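Local coordinates for protein maltose operon transcriptional repressor (Staphylococcus aureus subsp. aureus Mu50, PDB 3HCW) that probably represses transcription of the maltose operon, its C-terminal fragment having the two-lobed fold of periplasmic binding proteins that in LacI-family repressors senses a small effector, at residues F136-G141 with I197-M202. Numbering follows the deposited sequence.
Sequences FITEKG and ISLDAM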
ATOM      1  N   PHE A 136       1.390 -21.939  11.160  1.00 32.33           N
ATOM      2  CA  PHE A 136       0.524 -21.091  10.344  1.00 32.95           C
ATOM      3  C   PHE A 136      -0.120 -20.022  11.213  1.00 33.57           C
ATOM      4  O   PHE A 136      -0.730 -20.325  12.237  1.00 27.65           O
ATOM      5  CB  PHE A 136      -0.576 -21.890   9.631  1.00 34.02           C
ATOM      6  CG  PHE A 136      -1.233 -21.144   8.486  1.00 37.42           C
ATOM      7  CD1 PHE A 136      -0.771 -21.315   7.172  1.00 20.58           C
ATOM      8  CD2 PHE A 136      -2.314 -20.279   8.715  1.00 36.32           C
ATOM      9  CE1 PHE A 136      -1.366 -20.634   6.101  1.00 25.53           C
ATOM     10  CE2 PHE A 136      -2.918 -19.588   7.656  1.00 32.38           C
ATOM     11  CZ  PHE A 136      -2.442 -19.768   6.345  1.00 39.01           C
ATOM     12  N   ILE A 137       0.010 -18.771  10.785  1.00 24.94           N
ATOM     13  CA  ILE A 137      -0.561 -17.653  11.517  1.00 29.70           C
ATOM     14  C   ILE A 137      -1.716 -17.036  10.725  1.00 27.98           C
ATOM     15  O   ILE A 137      -1.562 -16.676   9.560  1.00 35.47           O
ATOM     16  CB  ILE A 137       0.519 -16.602  11.890  1.00 30.53           C
ATOM     17  CG1 ILE A 137       1.678 -17.271  12.636  1.00 26.85           C
ATOM     18  CG2 ILE A 137      -0.084 -15.483  12.729  1.00 30.65           C
ATOM     19  CD1 ILE A 137       2.719 -16.311  13.185  1.00 32.94           C
ATOM     20  N   THR A 138      -2.878 -16.940  11.359  1.00 37.61           N
ATOM     21  CA  THR A 138      -4.069 -16.417  10.696  1.00 37.30           C
ATOM     22  C   THR A 138      -4.750 -15.276  11.473  1.00 39.17           C
ATOM     23  O   THR A 138      -4.411 -15.003  12.632  1.00 32.74           O
ATOM     24  CB  THR A 138      -5.072 -17.558  10.328  1.00 34.74           C
ATOM     25  OG1 THR A 138      -6.052 -17.056   9.412  1.00 42.00           O
ATOM     26  CG2 THR A 138      -5.757 -18.143  11.568  1.00 38.47           C
ATOM     27  N   GLU A 139      -5.682 -14.606  10.800  1.00 42.58           N
ATOM     28  CA  GLU A 139      -6.479 -13.520  11.369  1.00 51.86           C
ATOM     29  C   GLU A 139      -7.872 -14.002  11.725  1.00 42.72           C
ATOM     30  O   GLU A 139      -8.386 -14.929  11.113  1.00 46.23           O
ATOM     31  CB  GLU A 139      -6.631 -12.388  10.353  1.00 53.96           C
ATOM     32  CG  GLU A 139      -5.609 -11.272  10.460  1.00 70.03           C
ATOM     33  CD  GLU A 139      -5.708 -10.286   9.301  1.00 74.32           C
ATOM     34  OE1 GLU A 139      -5.749 -10.727   8.126  1.00 68.56           O
ATOM     35  OE2 GLU A 139      -5.738  -9.063   9.571  1.00 90.67           O
ATOM     36  N   LYS A 140      -8.492 -13.329  12.686  1.00 48.58           N
ATOM     37  CA  LYS A 140      -9.848 -13.644  13.118  1.00 57.71           C
ATOM     38  C   LYS A 140     -10.902 -13.362  12.040  1.00 57.78           C
ATOM     39  O   LYS A 140     -10.650 -12.645  11.062  1.00 48.90           O
ATOM     40  CB  LYS A 140     -10.183 -12.890  14.410  1.00 66.72           C
ATOM     41  CG  LYS A 140      -8.962 -12.562  15.261  1.00 71.90           C
ATOM     42  CD  LYS A 140      -9.184 -12.937  16.711  1.00 78.92           C
ATOM     43  CE  LYS A 140      -7.905 -12.763  17.507  1.00 68.62           C
ATOM     44  NZ  LYS A 140      -7.744 -13.810  18.554  1.00 73.05           N
ATOM     45  N   GLY A 141     -12.088 -13.931  12.242  1.00 66.90           N
ATOM     46  CA  GLY A 141     -13.145 -13.928  11.240  1.00 69.26           C
ATOM     47  C   GLY A 141     -13.256 -15.310  10.626  1.00 75.04           C
ATOM     48  O   GLY A 141     -12.252 -15.997  10.428  1.00 70.93           O
ATOM     49  N   ILE A 197       4.381 -19.454   8.399  1.00 25.51           N
ATOM     50  CA  ILE A 197       3.558 -19.018   7.279  1.00 27.81           C
ATOM     51  C   ILE A 197       2.391 -18.159   7.767  1.00 36.35           C
ATOM     52  O   ILE A 197       1.672 -18.546   8.693  1.00 30.56           O
ATOM     53  CB  ILE A 197       3.070 -20.215   6.412  1.00 34.06           C
ATOM     54  CG1 ILE A 197       4.253 -20.840   5.664  1.00 29.39           C
ATOM     55  CG2 ILE A 197       2.011 -19.762   5.393  1.00 25.41           C
ATOM     56  CD1 ILE A 197       4.022 -22.282   5.168  1.00 32.74           C
ATOM     57  N   SER A 198       2.232 -16.980   7.159  1.00 37.15           N
ATOM     58  CA  SER A 198       1.113 -16.092   7.469  1.00 41.56           C
ATOM     59  C   SER A 198       0.093 -16.105   6.353  1.00 39.21           C
ATOM     60  O   SER A 198       0.444 -16.190   5.174  1.00 42.36           O
ATOM     61  CB  SER A 198       1.579 -14.646   7.678  1.00 33.33           C
ATOM     62  OG  SER A 198       2.587 -14.560   8.669  1.00 48.73           O
ATOM     63  N   LEU A 199      -1.162 -15.980   6.764  1.00 30.88           N
ATOM     64  CA  LEU A 199      -2.332 -15.840   5.903  1.00 33.20           C
ATOM     65  C   LEU A 199      -2.218 -14.818   4.754  1.00 30.21           C
ATOM     66  O   LEU A 199      -2.686 -15.073   3.649  1.00 33.29           O
ATOM     67  CB  LEU A 199      -3.533 -15.464   6.784  1.00 21.32           C
ATOM     68  CG  LEU A 199      -4.879 -15.322   6.067  1.00 29.94           C
ATOM     69  CD1 LEU A 199      -5.326 -16.682   5.566  1.00 24.43           C
ATOM     70  CD2 LEU A 199      -5.928 -14.708   6.978  1.00 39.05           C
ATOM     71  N   ASP A 200      -1.603 -13.671   5.032  1.00 25.72           N
ATOM     72  CA  ASP A 200      -1.638 -12.515   4.150  1.00 31.04           C
ATOM     73  C   ASP A 200      -0.460 -11.614   4.485  1.00 25.43           C
ATOM     74  O   ASP A 200      -0.034 -11.554   5.630  1.00 30.21           O
ATOM     75  CB  ASP A 200      -2.961 -11.749   4.358  1.00 38.19           C
ATOM     76  CG  ASP A 200      -2.992 -10.417   3.629  1.00 52.40           C
ATOM     77  OD1 ASP A 200      -2.973 -10.436   2.381  1.00 37.70           O
ATOM     78  OD2 ASP A 200      -3.023  -9.357   4.298  1.00 44.80           O
ATOM     79  N   ALA A 201       0.047 -10.909   3.476  1.00 27.07           N
ATOM     80  CA  ALA A 201       1.239 -10.071   3.583  1.00 25.72           C
ATOM     81  C   ALA A 201       1.162  -8.935   4.616  1.00 27.73           C
ATOM     82  O   ALA A 201       2.155  -8.625   5.254  1.00 26.94           O
ATOM     83  CB  ALA A 201       1.573  -9.502   2.210  1.00 34.92           C
ATOM     84  N   MET A 202      -0.011  -8.321   4.776  1.00 30.28           N
ATOM     85  CA  MET A 202      -0.185  -7.213   5.728  1.00 22.98           C
ATOM     86  C   MET A 202      -0.014  -7.692   7.169  1.00 27.85           C
ATOM     87  O   MET A 202       0.706  -7.067   7.952  1.00 32.12           O
ATOM     88  CB  MET A 202      -1.544  -6.522   5.515  1.00 31.80           C
ATOM     89  CG  MET A 202      -1.602  -5.061   5.986  1.00 49.88           C
ATOM     90  SD  MET A 202      -0.248  -3.978   5.425  1.00 47.80           S
ATOM     91  CE  MET A 202      -0.406  -4.113   3.650  1.00 18.62           C
TER
HETATM   92  O   HOH W   1      -3.735  -9.300   6.803  1.00 43.71           O
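Two adjacent parallel strands of an alpha/beta lobe run side by side here and part at their C-terminal ends. In the usual parallel pattern, I137 pairs with the residues before and after its bridge partner S198: I137 N gives a nearly straight bond to I197 O (2.7 Å), and I137 O takes L199 N (2.9 Å) almost along the C=O axis. F136 and I197 share one face of the sheet. With CG anti to the backbone N (chi1 -163°), the flat F136 ring can lie close to the neighbouring backbone: I197 O sits 3.9 Å above its plane, toward the rim, while F136 CE1 meets I197 CG2 obliquely (3.6 Å). Beta-branched I137 fills the other face beside small S198, whose OG bonds H204. Past the last bridge, L199 turns toward strand 133-139, its branched end packing CD2 on T138 OG1 (3.4 Å) and near E139 N; that hydroxyl's polar need is met by S146 OG. E139, extended beyond CG, crosses L199 at about a right angle. Its carboxylate and that of D200 (OE1 to OD2 4.9 Å) probably repel, which a water donating to both would ease. D200 N-caps helix 201-213, its OD2 accepting M202 N (3.2 Å) from above the carboxylate plane; OD1 bonds N228 and a glycerol, probably from the crystallisation liquor, consistent with a pocket at the interlobe cleft. Strand 163-169 flanks strand 133-139 on its other edge; helix 144-159, whose F153 ring meets the F136 ring, covers that face, and helix 201-213 covers I137 and S198 through I207.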